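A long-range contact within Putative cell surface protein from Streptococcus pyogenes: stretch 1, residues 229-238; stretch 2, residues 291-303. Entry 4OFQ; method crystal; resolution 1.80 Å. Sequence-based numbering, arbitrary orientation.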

# COMPACT_ATOMS: atom_id res chain seq x y z
N ASN A 229 4.49 -11.71 5.40
CA ASN A 229 5.26 -11.13 4.30
C ASN A 229 4.63 -9.83 3.79
O ASN A 229 4.54 -9.58 2.58
N ARG A 230 4.17 -9.02 4.74
CA ARG A 230 3.62 -7.71 4.45
C ARG A 230 4.70 -6.66 4.70
O ARG A 230 5.70 -6.93 5.38
N GLY A 231 4.52 -5.46 4.14
CA GLY A 231 5.49 -4.39 4.29
C GLY A 231 5.11 -3.33 5.32
O GLY A 231 5.61 -2.19 5.26
N TYR A 232 4.26 -3.69 6.27
CA TYR A 232 3.74 -2.73 7.23
C TYR A 232 3.41 -3.40 8.56
O TYR A 232 3.15 -4.60 8.62
N ASP A 233 3.38 -2.59 9.60
CA ASP A 233 2.90 -3.01 10.91
C ASP A 233 1.48 -2.53 11.12
O ASP A 233 0.96 -1.75 10.32
N LEU A 234 0.84 -2.98 12.19
CA LEU A 234 -0.57 -2.67 12.43
C LEU A 234 -0.78 -1.48 13.36
O LEU A 234 -0.22 -1.44 14.45
N THR A 235 -1.59 -0.50 12.93
CA THR A 235 -1.91 0.64 13.80
C THR A 235 -3.41 0.79 14.09
O THR A 235 -3.82 1.49 15.02
N GLU A 236 -4.23 0.13 13.28
CA GLU A 236 -5.69 0.16 13.47
C GLU A 236 -6.34 -1.12 12.96
O GLU A 236 -5.98 -1.62 11.89
N TYR A 237 -7.29 -1.64 13.73
CA TYR A 237 -8.10 -2.81 13.35
C TYR A 237 -9.37 -2.65 14.18
O TYR A 237 -9.42 -3.00 15.37
N LYS A 238 -10.38 -2.07 13.56
CA LYS A 238 -11.58 -1.62 14.26
C LYS A 238 -12.84 -2.02 13.51
O LYS A 238 -12.94 -1.79 12.30
N GLU A 291 -18.98 -0.03 18.10
CA GLU A 291 -17.59 -0.01 17.68
C GLU A 291 -16.77 -0.96 18.57
O GLU A 291 -16.94 -0.97 19.78
N LEU A 292 -15.91 -1.77 17.96
CA LEU A 292 -14.91 -2.51 18.74
C LEU A 292 -13.55 -2.27 18.11
O LEU A 292 -13.33 -2.59 16.94
N ALA A 293 -12.64 -1.69 18.88
CA ALA A 293 -11.32 -1.33 18.38
C ALA A 293 -10.21 -2.04 19.14
O ALA A 293 -10.20 -2.06 20.38
N PHE A 294 -9.27 -2.62 18.40
CA PHE A 294 -8.08 -3.15 19.05
C PHE A 294 -7.20 -2.02 19.57
O PHE A 294 -7.09 -0.96 18.94
N LYS A 295 -6.58 -2.24 20.72
CA LYS A 295 -5.71 -1.22 21.29
C LYS A 295 -4.40 -1.11 20.50
O LYS A 295 -3.81 -2.12 20.14
N GLN A 296 -3.94 0.12 20.25
CA GLN A 296 -2.72 0.31 19.48
C GLN A 296 -1.48 -0.33 20.11
O GLN A 296 -0.64 -0.88 19.41
N ASP A 297 -1.37 -0.25 21.44
CA ASP A 297 -0.18 -0.80 22.10
C ASP A 297 -0.12 -2.33 21.94
O ASP A 297 0.97 -2.91 21.90
N PHE A 298 -1.28 -2.96 21.84
CA PHE A 298 -1.35 -4.39 21.50
C PHE A 298 -0.99 -4.63 20.03
O PHE A 298 -0.12 -5.46 19.72
N LEU A 299 -1.67 -3.92 19.13
CA LEU A 299 -1.42 -4.06 17.70
C LEU A 299 0.06 -3.87 17.39
O LEU A 299 0.61 -4.56 16.53
N ALA A 300 0.71 -2.97 18.12
CA ALA A 300 2.12 -2.68 17.87
C ALA A 300 3.05 -3.86 18.18
O ALA A 300 4.20 -3.88 17.74
N LYS A 301 2.54 -4.83 18.93
CA LYS A 301 3.35 -5.98 19.33
C LYS A 301 3.27 -7.17 18.37
O LYS A 301 4.04 -8.12 18.52
N VAL A 302 2.35 -7.13 17.41
CA VAL A 302 2.21 -8.24 16.45
C VAL A 302 3.35 -8.17 15.43
O VAL A 302 3.52 -7.15 14.77
N VAL A 303 4.13 -9.24 15.31
CA VAL A 303 5.27 -9.22 14.39
C VAL A 303 4.86 -9.40 12.93
O VAL A 303 3.77 -9.89 12.64

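Water carries much of the polar contact between these two stretches: three waters bridge them, beside direct hydrogen bonds from Phe294 N and Gln296 NE2. Water 3 accepts from Tyr237 N at 2.9 Å and donates to Phe294 O at 2.9 Å. It sits beside the direct bond from Phe294 N to Tyr237 O, 3.1 Å long and nearly straight. Water 2 accepts from Leu234 N at 2.8 Å and lies 2.7 Å from Leu299 O. Water 1 accepts from Arg230 NH2 at 2.9 Å and lies 2.8 Å from Val302 O and 2.9 Å from Asp233 OD1.

The apolar centre is Leu299 (chi1 m, chi2 t), which points toward stretch 1. Its CB meets Leu234 CB at 4.1 Å, and its CD1 reaches Tyr237 CB at 4.2 Å. Leu234 has the same rotamer, m then t, and points back toward stretch 2. Tyr237 (chi1 t) and Phe294 (chi1 -87°) also point in. Tyr237 CD1 lies 3.8 Å from Phe294 CD1, and the ring planes stand at 82°.

Lys238 and Ala293 pair in an antiparallel bridge with their side chains on the same face of the sheet. Lys238 CG rests 3.7 Å from Ala293 CB. The lysine is t, t, p, t, and its CD packs 3.7 Å from Glu291 CD. Lys238 NZ lies 4.2 Å from Glu291 OE1, beyond a salt bridge. Within stretch 1 it forms a long one, 4.0 Å from NZ to Glu236 OE2.

Thr235 points away overall, yet its backbone is held. Gln296 starts sideways (m, t), and its end comes nearer, so NE2 donates to Thr235 O at 3.1 Å.

Arg230 (p, t, t, then chi4 -91°) has its CA-to-CB bond toward stretch 2. Its NH2 lies 4.0 Å from Val302 CG1 and 2.9 Å from Val303 O. A weak bond links NE to Tyr232 O at 3.0 Å.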

# COMPACT_ATOMS: atom_id res chain seq x y z
CB ASN A 229 5.48 -12.15 3.18
CG ASN A 229 6.74 -11.87 2.38
OD1 ASN A 229 6.71 -11.84 1.15
ND2 ASN A 229 7.86 -11.66 3.07
CB ARG A 230 2.40 -7.45 5.34
CG ARG A 230 2.73 -7.55 6.82
CD ARG A 230 1.54 -7.23 7.65
NE ARG A 230 1.81 -7.29 9.08
CZ ARG A 230 1.64 -8.37 9.82
NH1 ARG A 230 1.22 -9.51 9.27
NH2 ARG A 230 1.91 -8.32 11.12
CB TYR A 232 2.46 -2.07 6.69
CG TYR A 232 1.40 -3.08 6.31
CD1 TYR A 232 1.37 -3.63 5.03
CD2 TYR A 232 0.44 -3.49 7.23
CE1 TYR A 232 0.41 -4.55 4.68
CE2 TYR A 232 -0.52 -4.40 6.88
CZ TYR A 232 -0.53 -4.94 5.61
OH TYR A 232 -1.49 -5.87 5.27
CB ASP A 233 3.82 -2.45 11.99
CG ASP A 233 5.25 -2.88 11.78
OD1 ASP A 233 5.46 -4.09 11.61
OD2 ASP A 233 6.15 -2.01 11.72
CB LEU A 234 -1.28 -3.90 12.98
CG LEU A 234 -1.45 -5.05 11.97
CD1 LEU A 234 -1.98 -6.32 12.64
CD2 LEU A 234 -2.36 -4.59 10.84
CB THR A 235 -1.33 1.97 13.27
OG1 THR A 235 -1.76 2.18 11.92
CG2 THR A 235 0.19 1.94 13.30
CB GLU A 236 -6.30 1.35 12.73
CG GLU A 236 -7.85 1.38 12.76
CD GLU A 236 -8.43 2.56 12.00
OE1 GLU A 236 -8.05 2.76 10.83
OE2 GLU A 236 -9.27 3.28 12.58
CB TYR A 237 -7.38 -4.12 13.68
CG TYR A 237 -7.94 -5.38 13.01
CD1 TYR A 237 -9.04 -6.06 13.54
CD2 TYR A 237 -7.34 -5.91 11.88
CE1 TYR A 237 -9.55 -7.23 12.93
CE2 TYR A 237 -7.83 -7.06 11.26
CZ TYR A 237 -8.93 -7.72 11.79
OH TYR A 237 -9.38 -8.87 11.17
CB LYS A 238 -11.52 -0.09 14.41
CG LYS A 238 -12.73 0.51 15.12
CD LYS A 238 -12.50 1.98 15.45
CE LYS A 238 -12.55 2.86 14.22
NZ LYS A 238 -12.51 4.30 14.62
CB GLU A 291 -17.08 1.42 17.84
CG GLU A 291 -15.71 1.68 17.31
CD GLU A 291 -15.30 3.11 17.57
OE1 GLU A 291 -15.93 4.02 16.97
OE2 GLU A 291 -14.38 3.32 18.39
CB LEU A 292 -15.24 -4.01 18.80
CG LEU A 292 -14.30 -4.88 19.64
CD1 LEU A 292 -15.05 -6.04 20.28
CD2 LEU A 292 -13.16 -5.42 18.78
CB ALA A 293 -11.10 0.19 18.48
CB PHE A 294 -7.33 -4.06 18.09
CG PHE A 294 -7.83 -5.47 18.12
CD1 PHE A 294 -8.87 -5.87 17.31
CD2 PHE A 294 -7.27 -6.39 19.00
CE1 PHE A 294 -9.35 -7.17 17.37
CE2 PHE A 294 -7.74 -7.69 19.06
CZ PHE A 294 -8.78 -8.08 18.24
CB LYS A 295 -5.40 -1.53 22.75
CG LYS A 295 -6.62 -1.46 23.66
CD LYS A 295 -6.37 -2.21 24.96
CE LYS A 295 -7.55 -2.03 25.91
NZ LYS A 295 -7.36 -2.80 27.16
CB GLN A 296 -2.44 1.80 19.23
CG GLN A 296 -3.43 2.48 18.34
CD GLN A 296 -2.92 3.82 17.84
OE1 GLN A 296 -2.85 4.79 18.59
NE2 GLN A 296 -2.57 3.87 16.55
CB ASP A 297 -0.11 -0.37 23.57
CG ASP A 297 -1.41 -0.61 24.32
OD1 ASP A 297 -2.37 0.17 24.10
OD2 ASP A 297 -1.46 -1.56 25.12
CB PHE A 298 -2.73 -4.97 21.79
CG PHE A 298 -2.90 -6.39 21.28
CD1 PHE A 298 -2.26 -7.44 21.90
CD2 PHE A 298 -3.66 -6.65 20.16
CE1 PHE A 298 -2.40 -8.74 21.43
CE2 PHE A 298 -3.81 -7.93 19.69
CZ PHE A 298 -3.17 -8.98 20.33
CB LEU A 299 -2.25 -3.07 16.90
CG LEU A 299 -3.76 -3.32 16.93
CD1 LEU A 299 -4.51 -2.24 16.16
CD2 LEU A 299 -4.07 -4.70 16.39
CB ALA A 300 2.54 -1.43 18.64
CB LYS A 301 2.96 -6.42 20.76
CG LYS A 301 3.23 -5.36 21.82
CD LYS A 301 2.77 -5.83 23.19
CE LYS A 301 3.27 -4.90 24.29
NZ LYS A 301 2.91 -5.42 25.64
CB VAL A 302 0.83 -8.21 15.75
CG1 VAL A 302 0.69 -9.38 14.76
CG2 VAL A 302 -0.29 -8.26 16.77
CB VAL A 303 6.35 -10.24 14.81
CG1 VAL A 303 6.90 -9.88 16.18
CG2 VAL A 303 5.78 -11.66 14.83
O HOH W 1 3.55 -6.18 12.19
O HOH W 2 2.00 -4.51 14.19
O HOH W 3 -7.80 -0.29 16.24